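Local structure of laccase (Botrytis aclada, 3SQR) at residues T344-Y349 with A355-V360; A321-I326 with S351-N356; Y401-W404 with S409-L412; P418-I423 with P519-L524. The protein is a multicopper oxidase that probably couples the oxidation of phenols such as hydroquinone to the reduction of oxygen to water, in lignin breakdown and detoxification. One frame throughout, in Å; residues are numbered along the deposited sequence. Where two conformers were deposited one is given.

Contact 1: residues T344-Y349 with A355-V360. With SO4 (sulfate ion), chain M.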
loop_
_atom_site.group_PDB
_atom_site.type_symbol
_atom_site.label_atom_id
_atom_site.label_comp_id
_atom_site.label_asym_id
_atom_site.label_seq_id
_atom_site.Cartn_x
_atom_site.Cartn_y
_atom_site.Cartn_z
ATOM N N THR A 344 16.139 -5.334 -10.911
ATOM C CA THR A 344 15.870 -5.429 -12.303
ATOM C C THR A 344 15.218 -6.785 -12.583
ATOM O O THR A 344 15.299 -7.727 -11.770
ATOM C CB THR A 344 17.168 -5.392 -13.180
ATOM O OG1 THR A 344 18.025 -6.484 -12.849
ATOM C CG2 THR A 344 17.907 -4.045 -12.976
ATOM N N GLY A 345 14.627 -6.843 -13.748
ATOM C CA GLY A 345 14.091 -8.060 -14.334
ATOM C C GLY A 345 14.335 -8.013 -15.837
ATOM O O GLY A 345 15.005 -7.117 -16.322
ATOM N N ILE A 346 13.797 -8.992 -16.520
ATOM C CA ILE A 346 14.004 -9.174 -17.944
ATOM C C ILE A 346 12.708 -9.310 -18.675
ATOM O O ILE A 346 11.827 -10.149 -18.331
ATOM C CB ILE A 346 14.851 -10.476 -18.226
ATOM C CG1 ILE A 346 16.205 -10.394 -17.570
ATOM C CG2 ILE A 346 14.982 -10.665 -19.706
ATOM C CD1 ILE A 346 17.024 -11.717 -17.659
ATOM N N LEU A 347 12.559 -8.461 -19.705
ATOM C CA LEU A 347 11.531 -8.530 -20.670
ATOM C C LEU A 347 12.091 -9.255 -21.912
ATOM O O LEU A 347 13.141 -8.871 -22.367
ATOM C CB LEU A 347 11.155 -7.135 -21.096
ATOM C CG LEU A 347 10.059 -7.092 -22.162
ATOM C CD1 LEU A 347 8.729 -7.505 -21.577
ATOM C CD2 LEU A 347 9.977 -5.692 -22.728
ATOM N N ARG A 348 11.395 -10.277 -22.367
ATOM C CA ARG A 348 11.781 -11.057 -23.586
ATOM C C ARG A 348 10.669 -11.002 -24.589
ATOM O O ARG A 348 9.485 -11.178 -24.258
ATOM C CB ARG A 348 12.038 -12.491 -23.219
ATOM C CG ARG A 348 13.087 -12.667 -22.146
ATOM C CD ARG A 348 13.479 -14.121 -22.117
ATOM N NE ARG A 348 14.382 -14.460 -21.062
ATOM C CZ ARG A 348 15.658 -14.103 -21.021
ATOM N NH1 ARG A 348 16.206 -13.368 -21.984
ATOM N NH2 ARG A 348 16.388 -14.487 -20.004
ATOM N N TYR A 349 11.031 -10.807 -25.860
ATOM C CA TYR A 349 10.064 -10.973 -26.946
ATOM C C TYR A 349 10.134 -12.377 -27.468
ATOM O O TYR A 349 9.262 -12.819 -28.221
ATOM C CB TYR A 349 10.348 -9.972 -28.060
ATOM C CG TYR A 349 9.780 -8.573 -27.886
ATOM C CD1 TYR A 349 10.305 -7.700 -26.938
ATOM C CD2 TYR A 349 8.703 -8.136 -28.639
ATOM C CE1 TYR A 349 9.801 -6.439 -26.780
ATOM C CE2 TYR A 349 8.204 -6.836 -28.503
ATOM C CZ TYR A 349 8.750 -6.015 -27.556
ATOM O OH TYR A 349 8.324 -4.751 -27.379
ATOM N N ALA A 355 19.436 -15.303 -22.866
ATOM C CA ALA A 355 20.405 -14.196 -22.778
ATOM C C ALA A 355 19.980 -13.066 -21.843
ATOM O O ALA A 355 18.836 -12.621 -21.868
ATOM C CB ALA A 355 20.650 -13.616 -24.160
ATOM N N ASN A 356 20.932 -12.547 -21.084
ATOM C CA ASN A 356 20.686 -11.291 -20.393
ATOM C C ASN A 356 20.521 -10.141 -21.379
ATOM O O ASN A 356 21.177 -10.095 -22.413
ATOM C CB ASN A 356 21.803 -10.959 -19.411
ATOM C CG ASN A 356 21.674 -11.687 -18.090
ATOM O OD1 ASN A 356 22.622 -11.679 -17.320
ATOM N ND2 ASN A 356 20.532 -12.315 -17.811
ATOM N N PRO A 357 19.636 -9.193 -21.065
ATOM C CA PRO A 357 19.497 -8.043 -21.914
ATOM C C PRO A 357 20.758 -7.238 -21.950
ATOM O O PRO A 357 21.469 -7.164 -20.969
ATOM C CB PRO A 357 18.386 -7.206 -21.235
ATOM C CG PRO A 357 17.744 -8.106 -20.344
ATOM C CD PRO A 357 18.748 -9.098 -19.898
ATOM N N THR A 358 20.976 -6.572 -23.067
ATOM C CA THR A 358 22.064 -5.623 -23.180
ATOM C C THR A 358 21.529 -4.234 -23.488
ATOM O O THR A 358 22.258 -3.403 -23.992
ATOM C CB THR A 358 23.093 -6.079 -24.258
ATOM O OG1 THR A 358 22.445 -6.346 -25.521
ATOM C CG2 THR A 358 23.808 -7.295 -23.758
ATOM N N SER A 359 20.279 -3.944 -23.126
ATOM C CA SER A 359 19.685 -2.670 -23.525
ATOM C C SER A 359 20.167 -1.540 -22.637
ATOM O O SER A 359 20.680 -1.745 -21.511
ATOM C CB SER A 359 18.162 -2.774 -23.477
ATOM O OG SER A 359 17.790 -3.350 -22.220
ATOM N N VAL A 360 19.990 -0.341 -23.173
ATOM C CA VAL A 360 20.459 0.894 -22.553
ATOM C C VAL A 360 19.241 1.520 -21.913
ATOM O O VAL A 360 18.202 1.707 -22.557
ATOM C CB VAL A 360 21.168 1.817 -23.615
ATOM C CG1 VAL A 360 21.450 3.190 -23.097
ATOM C CG2 VAL A 360 22.478 1.135 -24.046
HETATM S S SO4 M . 13.655 -16.954 -18.310
HETATM O O1 SO4 M . 14.250 -18.280 -18.354
HETATM O O2 SO4 M . 12.882 -16.853 -17.066
HETATM O O3 SO4 M . 14.681 -15.925 -18.297
HETATM O O4 SO4 M . 12.779 -16.786 -19.482
#
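R348 reaches from the strand to the backbone of A355. Its NH1 donates to A355 O at 2.7 Å, and the N-H points almost straight at the oxygen, at 178°. The acceptor lies in the guanidinium plane. From the carbonyl's side the bond is less regular, since NH1 is tilted 25° from the carbonyl plane. The R348 chain runs extended from CG to NE, which carries the charged group out to the returning loop. A sulfate ion, probably from the crystallisation liquor, sits at the edge of the same guanidinium. NH2 of R348 donates to sulfate O3 at 2.8 Å, and NE bonds to both O3 and O4. K251 also binds this sulfate. The strand 344-348 belongs to a mixed sheet of a cupredoxin-type domain, between strands 254-256 and 323-327, and the loop after it folds back over I346. One face of the R348 guanidinium is covered by I346 CG2, 3.7 Å above its centre. With chi1 at -60°, I346 has CG1 beside the backbone N and CG2 anti to it, and both branches meet the ring of P357. CG1 of I346 lies 3.7 Å from P357 CD, while I346 CG2 is 3.8 Å from P357 CG. The far methyl, I346 CD1, meets N356 ND2 at 3.6 Å, where the two side chains cross at about a right angle.

Contact 2: residues A321-I326 with S351-N356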
loop_
_atom_site.group_PDB
_atom_site.type_symbol
_atom_site.label_atom_id
_atom_site.label_comp_id
_atom_site.label_asym_id
_atom_site.label_seq_id
_atom_site.Cartn_x
_atom_site.Cartn_y
_atom_site.Cartn_z
ATOM N N ALA A 321 12.307 -6.982 -31.474
ATOM C CA ALA A 321 12.267 -8.177 -30.663
ATOM C C ALA A 321 13.644 -8.471 -30.074
ATOM O O ALA A 321 14.623 -8.711 -30.780
ATOM C CB ALA A 321 11.740 -9.388 -31.422
ATOM N N ASP A 322 13.718 -8.446 -28.760
ATOM C CA ASP A 322 14.962 -8.590 -28.071
ATOM C C ASP A 322 14.585 -8.711 -26.578
ATOM O O ASP A 322 13.394 -8.566 -26.216
ATOM C CB ASP A 322 15.839 -7.350 -28.250
ATOM C CG ASP A 322 17.359 -7.665 -28.155
ATOM O OD1 ASP A 322 17.766 -8.737 -27.643
ATOM O OD2 ASP A 322 18.133 -6.795 -28.583
ATOM N N ASN A 323 15.616 -8.964 -25.783
ATOM C CA ASN A 323 15.569 -8.897 -24.327
ATOM C C ASN A 323 15.832 -7.476 -23.886
ATOM O O ASN A 323 16.723 -6.778 -24.391
ATOM C CB ASN A 323 16.628 -9.837 -23.773
ATOM C CG ASN A 323 16.486 -11.200 -24.320
ATOM O OD1 ASN A 323 15.383 -11.719 -24.375
ATOM N ND2 ASN A 323 17.585 -11.772 -24.831
ATOM N N TYR A 324 15.064 -6.996 -22.914
ATOM C CA TYR A 324 15.225 -5.645 -22.439
ATOM C C TYR A 324 15.243 -5.712 -20.922
ATOM O O TYR A 324 14.543 -6.583 -20.307
ATOM C CB TYR A 324 14.065 -4.752 -22.900
ATOM C CG TYR A 324 14.031 -4.549 -24.371
ATOM C CD1 TYR A 324 13.393 -5.424 -25.172
ATOM C CD2 TYR A 324 14.699 -3.463 -24.953
ATOM C CE1 TYR A 324 13.392 -5.227 -26.587
ATOM C CE2 TYR A 324 14.713 -3.262 -26.355
ATOM C CZ TYR A 324 14.044 -4.145 -27.142
ATOM O OH TYR A 324 14.025 -3.981 -28.510
ATOM N N TRP A 325 16.072 -4.861 -20.338
ATOM C CA TRP A 325 16.072 -4.762 -18.892
ATOM C C TRP A 325 14.783 -4.115 -18.401
ATOM O O TRP A 325 14.312 -3.090 -18.946
ATOM C CB TRP A 325 17.215 -3.925 -18.386
ATOM C CG TRP A 325 18.469 -4.642 -18.377
ATOM C CD1 TRP A 325 19.559 -4.359 -19.127
ATOM C CD2 TRP A 325 18.782 -5.803 -17.585
ATOM N NE1 TRP A 325 20.569 -5.261 -18.832
ATOM C CE2 TRP A 325 20.108 -6.177 -17.911
ATOM C CE3 TRP A 325 18.071 -6.555 -16.635
ATOM C CZ2 TRP A 325 20.750 -7.309 -17.326
ATOM C CZ3 TRP A 325 18.683 -7.667 -16.051
ATOM C CH2 TRP A 325 20.030 -8.034 -16.400
ATOM N N ILE A 326 14.255 -4.690 -17.323
ATOM C CA ILE A 326 13.139 -4.061 -16.559
ATOM C C ILE A 326 13.814 -3.506 -15.341
ATOM O O ILE A 326 14.483 -4.222 -14.600
ATOM C CB ILE A 326 11.967 -5.007 -16.208
ATOM C CG1 ILE A 326 11.324 -5.665 -17.475
ATOM C CG2 ILE A 326 10.894 -4.235 -15.328
ATOM C CD1 ILE A 326 10.403 -6.870 -17.124
ATOM N N SER A 351 10.663 -15.949 -25.657
ATOM C CA SER A 351 10.699 -16.595 -24.332
ATOM C C SER A 351 11.750 -17.692 -24.254
ATOM O O SER A 351 12.127 -18.121 -23.151
ATOM C CB SER A 351 9.316 -17.166 -23.947
ATOM O OG SER A 351 8.833 -18.172 -24.850
ATOM N N SER A 352 12.198 -18.150 -25.428
ATOM C CA SER A 352 13.221 -19.168 -25.498
ATOM C C SER A 352 14.617 -18.564 -25.375
ATOM O O SER A 352 15.578 -19.292 -25.160
ATOM C CB SER A 352 13.048 -19.979 -26.786
ATOM O OG SER A 352 13.627 -19.268 -27.850
ATOM N N SER A 353 14.754 -17.245 -25.465
ATOM C CA SER A 353 16.037 -16.625 -25.190
ATOM C C SER A 353 16.350 -16.836 -23.709
ATOM O O SER A 353 15.471 -16.733 -22.831
ATOM C CB SER A 353 16.059 -15.138 -25.509
ATOM O OG SER A 353 17.383 -14.621 -25.394
ATOM N N ILE A 354 17.607 -17.145 -23.451
ATOM C CA ILE A 354 18.138 -17.235 -22.110
ATOM C C ILE A 354 19.198 -16.160 -21.872
ATOM O O ILE A 354 19.759 -16.089 -20.801
ATOM C CB ILE A 354 18.717 -18.610 -21.849
ATOM C CG1 ILE A 354 19.652 -19.028 -23.029
ATOM C CG2 ILE A 354 17.570 -19.590 -21.639
ATOM C CD1 ILE A 354 20.693 -20.057 -22.647
ATOM N N ALA A 355 19.436 -15.303 -22.866
ATOM C CA ALA A 355 20.405 -14.196 -22.778
ATOM C C ALA A 355 19.980 -13.066 -21.843
ATOM O O ALA A 355 18.836 -12.621 -21.868
ATOM C CB ALA A 355 20.650 -13.616 -24.160
ATOM N N ASN A 356 20.932 -12.547 -21.084
ATOM C CA ASN A 356 20.686 -11.291 -20.393
ATOM C C ASN A 356 20.521 -10.141 -21.379
ATOM O O ASN A 356 21.177 -10.095 -22.413
ATOM C CB ASN A 356 21.803 -10.959 -19.411
ATOM C CG ASN A 356 21.674 -11.687 -18.090
ATOM O OD1 ASN A 356 22.622 -11.679 -17.320
ATOM N ND2 ASN A 356 20.532 -12.315 -17.811
HETATM O O HOH W 1 20.062 -10.061 -25.049
#
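N323 meets S353 through its amide. ND2 of N323 donates to S353 OG at 2.9 Å with an N-H angle of 156°. The hydroxyl oxygen lies close to the amide plane, 12° out of it. S353 OG is anti to its own backbone N (chi1 -172°), a turn that brings the oxygen up to the amide. The same ND2 gives a second bond, 3.0 Å long, to a water, and this water donates to N356 O. One amide nitrogen therefore holds the loop at two points, directly and through water. The methyl of A355 lies alongside, with its CB 3.6 Å from N323 ND2. Further along the strand, W325 CZ2 lies 4.3 Å from N356 CB, a loose apolar contact.

S353 OG also accepts a weak bond from A355 N, within the same loop. The other end of the amide, N323 OD1, takes a weak bond from R348 NH1. D322 OD1 accepts from N323 N at 2.9 Å, on the anti side of the carboxylate and well out of its plane. The whole is a surface loop fastened by side chains to a strand of a sheet in a cupredoxin-like domain, away from the copper sites.

Contact 3: residues Y401-W404 with S409-L412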
loop_
_atom_site.group_PDB
_atom_site.type_symbol
_atom_site.label_atom_id
_atom_site.label_comp_id
_atom_site.label_asym_id
_atom_site.label_seq_id
_atom_site.Cartn_x
_atom_site.Cartn_y
_atom_site.Cartn_z
ATOM N N TYR A 401 13.487 4.468 21.987
ATOM C CA TYR A 401 14.109 4.267 20.683
ATOM C C TYR A 401 13.583 5.421 19.853
ATOM O O TYR A 401 12.863 6.252 20.396
ATOM C CB TYR A 401 13.756 2.897 20.128
ATOM C CG TYR A 401 12.270 2.567 20.100
ATOM C CD1 TYR A 401 11.451 3.041 19.071
ATOM C CD2 TYR A 401 11.675 1.788 21.119
ATOM C CE1 TYR A 401 10.098 2.763 19.042
ATOM C CE2 TYR A 401 10.330 1.476 21.088
ATOM C CZ TYR A 401 9.534 1.982 20.031
ATOM O OH TYR A 401 8.194 1.699 20.013
ATOM N N PHE A 402 14.007 5.506 18.599
ATOM C CA PHE A 402 13.677 6.617 17.716
ATOM C C PHE A 402 12.190 6.540 17.414
ATOM O O PHE A 402 11.706 5.514 16.982
ATOM C CB PHE A 402 14.443 6.488 16.412
ATOM C CG PHE A 402 14.291 7.634 15.496
ATOM C CD1 PHE A 402 13.209 7.711 14.616
ATOM C CD2 PHE A 402 15.252 8.624 15.451
ATOM C CE1 PHE A 402 13.077 8.775 13.754
ATOM C CE2 PHE A 402 15.124 9.689 14.583
ATOM C CZ PHE A 402 14.012 9.761 13.735
ATOM N N THR A 403 11.494 7.636 17.625
ATOM C CA THR A 403 10.076 7.710 17.350
ATOM C C THR A 403 9.827 8.936 16.497
ATOM O O THR A 403 10.515 9.943 16.640
ATOM C CB THR A 403 9.206 7.834 18.591
ATOM O OG1 THR A 403 9.475 9.082 19.257
ATOM C CG2 THR A 403 9.421 6.699 19.561
ATOM N N TRP A 404 8.821 8.836 15.631
ATOM C CA TRP A 404 8.251 9.980 14.927
ATOM C C TRP A 404 7.074 10.518 15.736
ATOM O O TRP A 404 6.326 9.727 16.344
ATOM C CB TRP A 404 7.758 9.576 13.522
ATOM C CG TRP A 404 8.795 8.949 12.677
ATOM C CD1 TRP A 404 9.031 7.629 12.563
ATOM C CD2 TRP A 404 9.813 9.611 11.913
ATOM N NE1 TRP A 404 10.090 7.412 11.723
ATOM C CE2 TRP A 404 10.599 8.604 11.310
ATOM C CE3 TRP A 404 10.147 10.956 11.693
ATOM C CZ2 TRP A 404 11.687 8.875 10.518
ATOM C CZ3 TRP A 404 11.236 11.226 10.871
ATOM C CH2 TRP A 404 11.993 10.192 10.296
ATOM N N SER A 409 3.246 13.889 19.442
ATOM C CA SER A 409 2.833 12.620 20.000
ATOM C C SER A 409 3.146 11.483 19.009
ATOM O O SER A 409 2.776 11.539 17.857
ATOM C CB SER A 409 1.328 12.631 20.302
ATOM O OG SER A 409 0.897 11.362 20.697
ATOM N N SER A 410 3.787 10.450 19.475
ATOM C CA SER A 410 4.025 9.263 18.626
ATOM C C SER A 410 2.922 8.241 18.830
ATOM O O SER A 410 2.571 7.902 19.967
ATOM C CB SER A 410 5.368 8.664 18.985
ATOM O OG SER A 410 5.774 7.677 18.066
ATOM N N LEU A 411 2.370 7.710 17.736
ATOM C CA LEU A 411 1.288 6.722 17.837
ATOM C C LEU A 411 1.736 5.456 18.507
ATOM O O LEU A 411 2.784 4.863 18.169
ATOM C CB LEU A 411 0.680 6.388 16.441
ATOM C CG LEU A 411 -0.641 5.612 16.479
ATOM C CD1 LEU A 411 -1.807 6.521 16.148
ATOM C CD2 LEU A 411 -0.534 4.443 15.491
ATOM N N LEU A 412 0.946 5.072 19.503
ATOM C CA LEU A 412 1.126 3.845 20.212
ATOM C C LEU A 412 -0.246 3.335 20.649
ATOM O O LEU A 412 -0.975 3.950 21.463
ATOM C CB LEU A 412 2.086 4.055 21.377
ATOM C CG LEU A 412 2.271 2.947 22.394
ATOM C CD1 LEU A 412 2.805 1.759 21.660
ATOM C CD2 LEU A 412 3.213 3.483 23.468
#
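The indole of W404 carries F402 on one face. CE1 of F402 stands 3.4 Å above that plane, offset toward the rim, while W404 NE1 lies at the edge of the F402 ring and in its plane. The indole also meets two imidazoles: the ring of H463 edge-to-face, and that of H531 with the planes inclined. Its NE1 makes a weak bond to E534.

The indole leads away from the segment 409-412, and it is the backbone of W404 that faces S410. S410 OG donates to W404 O at 2.7 Å. The approach makes an angle of 155° at the carbonyl oxygen, and the donor is tilted 20° from the carbonyl plane. With chi1 at -170° the S410 hydroxyl stands beside its own carbonyl carbon and reaches the strand. There it also packs against T403, with S410 OG 3.5 Å from T403 CB. The hydroxyl of S409 bonds to N435 instead.

The bond ties the chain after the edge strand 402-406 back to that strand. The strand's tryptophan stands beside the type 1 copper site, where H463, C526 and H531 bind the metal of this multicopper oxidase.

Contact 4: residues P418-I423 with P519-L524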
loop_
_atom_site.group_PDB
_atom_site.type_symbol
_atom_site.label_atom_id
_atom_site.label_comp_id
_atom_site.label_asym_id
_atom_site.label_seq_id
_atom_site.Cartn_x
_atom_site.Cartn_y
_atom_site.Cartn_z
ATOM N N PRO A 418 -8.700 -1.442 20.800
ATOM C CA PRO A 418 -8.690 -0.673 19.574
ATOM C C PRO A 418 -9.670 0.461 19.625
ATOM O O PRO A 418 -10.648 0.431 20.363
ATOM C CB PRO A 418 -9.081 -1.703 18.527
ATOM C CG PRO A 418 -9.824 -2.709 19.212
ATOM C CD PRO A 418 -9.192 -2.809 20.590
ATOM N N THR A 419 -9.432 1.486 18.823
ATOM C CA THR A 419 -10.281 2.658 18.764
ATOM C C THR A 419 -11.728 2.313 18.584
ATOM O O THR A 419 -12.591 2.977 19.151
ATOM C CB THR A 419 -9.866 3.564 17.558
ATOM O OG1 THR A 419 -8.445 3.701 17.608
ATOM C CG2 THR A 419 -10.511 4.930 17.667
ATOM N N THR A 420 -12.046 1.306 17.740
ATOM C CA THR A 420 -13.424 0.936 17.529
ATOM C C THR A 420 -14.056 0.358 18.787
ATOM O O THR A 420 -15.231 0.566 19.009
ATOM C CB THR A 420 -13.589 -0.047 16.326
ATOM O OG1 THR A 420 -12.997 0.653 15.213
ATOM C CG2 THR A 420 -15.060 -0.153 15.987
ATOM N N LEU A 421 -13.277 -0.341 19.575
ATOM C CA LEU A 421 -13.821 -0.869 20.861
ATOM C C LEU A 421 -14.146 0.306 21.749
ATOM O O LEU A 421 -15.233 0.381 22.340
ATOM C CB LEU A 421 -12.881 -1.847 21.470
ATOM C CG LEU A 421 -13.337 -2.386 22.842
ATOM C CD1 LEU A 421 -14.736 -3.024 22.721
ATOM C CD2 LEU A 421 -12.281 -3.363 23.321
ATOM N N LYS A 422 -13.256 1.261 21.770
ATOM C CA LYS A 422 -13.521 2.501 22.513
ATOM C C LYS A 422 -14.781 3.205 22.021
ATOM O O LYS A 422 -15.644 3.689 22.796
ATOM C CB LYS A 422 -12.274 3.389 22.481
ATOM C CG LYS A 422 -11.050 2.758 23.072
ATOM C CD LYS A 422 -9.904 3.739 23.122
ATOM C CE LYS A 422 -8.617 3.154 23.520
ATOM N NZ LYS A 422 -8.616 2.776 25.019
ATOM N N ILE A 423 -14.939 3.310 20.701
ATOM C CA ILE A 423 -16.125 3.850 20.147
ATOM C C ILE A 423 -17.382 3.045 20.485
ATOM O O ILE A 423 -18.368 3.632 20.839
ATOM C CB ILE A 423 -15.970 3.948 18.563
ATOM C CG1 ILE A 423 -15.012 5.076 18.308
ATOM C CG2 ILE A 423 -17.311 4.107 17.932
ATOM C CD1 ILE A 423 -14.462 5.048 16.840
ATOM N N PRO A 519 -18.201 7.320 7.983
ATOM C CA PRO A 519 -17.924 7.269 9.426
ATOM C C PRO A 519 -17.069 6.086 9.840
ATOM O O PRO A 519 -17.267 4.949 9.357
ATOM C CB PRO A 519 -19.324 7.158 10.018
ATOM C CG PRO A 519 -20.182 7.731 9.029
ATOM C CD PRO A 519 -19.628 7.412 7.663
ATOM N N GLY A 520 -16.160 6.305 10.773
ATOM C CA GLY A 520 -15.222 5.266 11.203
ATOM C C GLY A 520 -13.971 5.840 11.832
ATOM O O GLY A 520 -13.861 7.012 12.144
ATOM N N SER A 521 -13.029 4.960 12.031
ATOM C CA SER A 521 -11.788 5.310 12.618
ATOM C C SER A 521 -10.741 4.918 11.610
ATOM O O SER A 521 -10.477 3.726 11.427
ATOM C CB SER A 521 -11.617 4.541 13.895
ATOM O OG SER A 521 -11.811 3.161 13.674
ATOM N N TRP A 522 -10.141 5.937 11.025
ATOM C CA TRP A 522 -9.285 5.783 9.853
ATOM C C TRP A 522 -7.840 6.155 10.114
ATOM O O TRP A 522 -7.521 7.296 10.381
ATOM C CB TRP A 522 -9.876 6.603 8.718
ATOM C CG TRP A 522 -11.273 6.248 8.469
ATOM C CD1 TRP A 522 -12.375 7.066 8.545
ATOM C CD2 TRP A 522 -11.773 4.973 8.115
ATOM N NE1 TRP A 522 -13.477 6.403 8.274
ATOM C CE2 TRP A 522 -13.180 5.116 7.964
ATOM C CE3 TRP A 522 -11.193 3.752 7.808
ATOM C CZ2 TRP A 522 -13.992 4.087 7.567
ATOM C CZ3 TRP A 522 -12.023 2.698 7.415
ATOM C CH2 TRP A 522 -13.419 2.872 7.323
ATOM N N LEU A 523 -6.991 5.178 10.015
ATOM C CA LEU A 523 -5.569 5.357 10.211
ATOM C C LEU A 523 -4.956 6.167 9.050
ATOM O O LEU A 523 -5.360 6.017 7.886
ATOM C CB LEU A 523 -4.881 4.007 10.312
ATOM C CG LEU A 523 -3.392 4.033 10.684
ATOM C CD1 LEU A 523 -3.244 4.570 12.160
ATOM C CD2 LEU A 523 -2.774 2.670 10.540
ATOM N N LEU A 524 -4.021 7.049 9.368
ATOM C CA LEU A 524 -3.215 7.693 8.349
ATOM C C LEU A 524 -1.777 7.552 8.840
ATOM O O LEU A 524 -1.494 7.779 9.993
ATOM C CB LEU A 524 -3.567 9.169 8.201
ATOM C CG LEU A 524 -2.605 9.958 7.293
ATOM C CD1 LEU A 524 -3.372 11.016 6.509
ATOM C CD2 LEU A 524 -1.434 10.540 8.137
#
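The helix 419-423 and the strand 520-524 run nearly antiparallel, at 160°, with their axes 9.0 Å apart at closest approach. P418 is the N-cap residue, and S521 is the strand residue that meets the helix. Its CB points at the helix and packs against two aliphatic groups. T419 CG2 is 4.0 Å from S521 CB, and I423 CD1 is 4.1 Å from the same carbon. These two side chains stand one turn apart on the helix, so both meet the serine from the same helix face. The serine hydroxyl lies between its backbone N and carbonyl carbon (chi1 52°), and this leads it to T420. The bond from S521 OG to T420 OG1, at 3.2 Å, is weak, and doubtful because T420 has two conformers. The threonine hydroxyl has a stronger partner in V142 O, while T419 OG1 bonds to Q539. All four touching residues are buried.

Next to S521 in the strand, the carbonyl carbon of G520 lies over one face of W522, whose ring meets H470 edge-to-face. The strand 520-526 lies between strands 537-542 and 463-467 in its sheet. T419 and I423 also touch V541 of strand 537-542, so the helix packs across two neighbouring strands, while the helix 551-567 covers P418, T420 and L421 through F557.

Contact 2 opens first along the chain, at 321-326, and closes at 351-356. Contact 1 opens within that span, at 344-349, and closes at 355-360, so the two loops cross and share A355 and N356. Strands 323-327 and 344-348 are neighbours in one sheet, and the loop that follows folds back onto both. Contacts 3 and 4 come later, in series. Contact 3 closes a short loop from 401-404 to 409-412. Contact 4 spans almost a hundred residues, bringing helix 419-424 to strand 520-526. L411 touches L523, joining these two. Contacts 1 and 4 lie about 47 Å apart between centres, on opposite sides of the chain's centre.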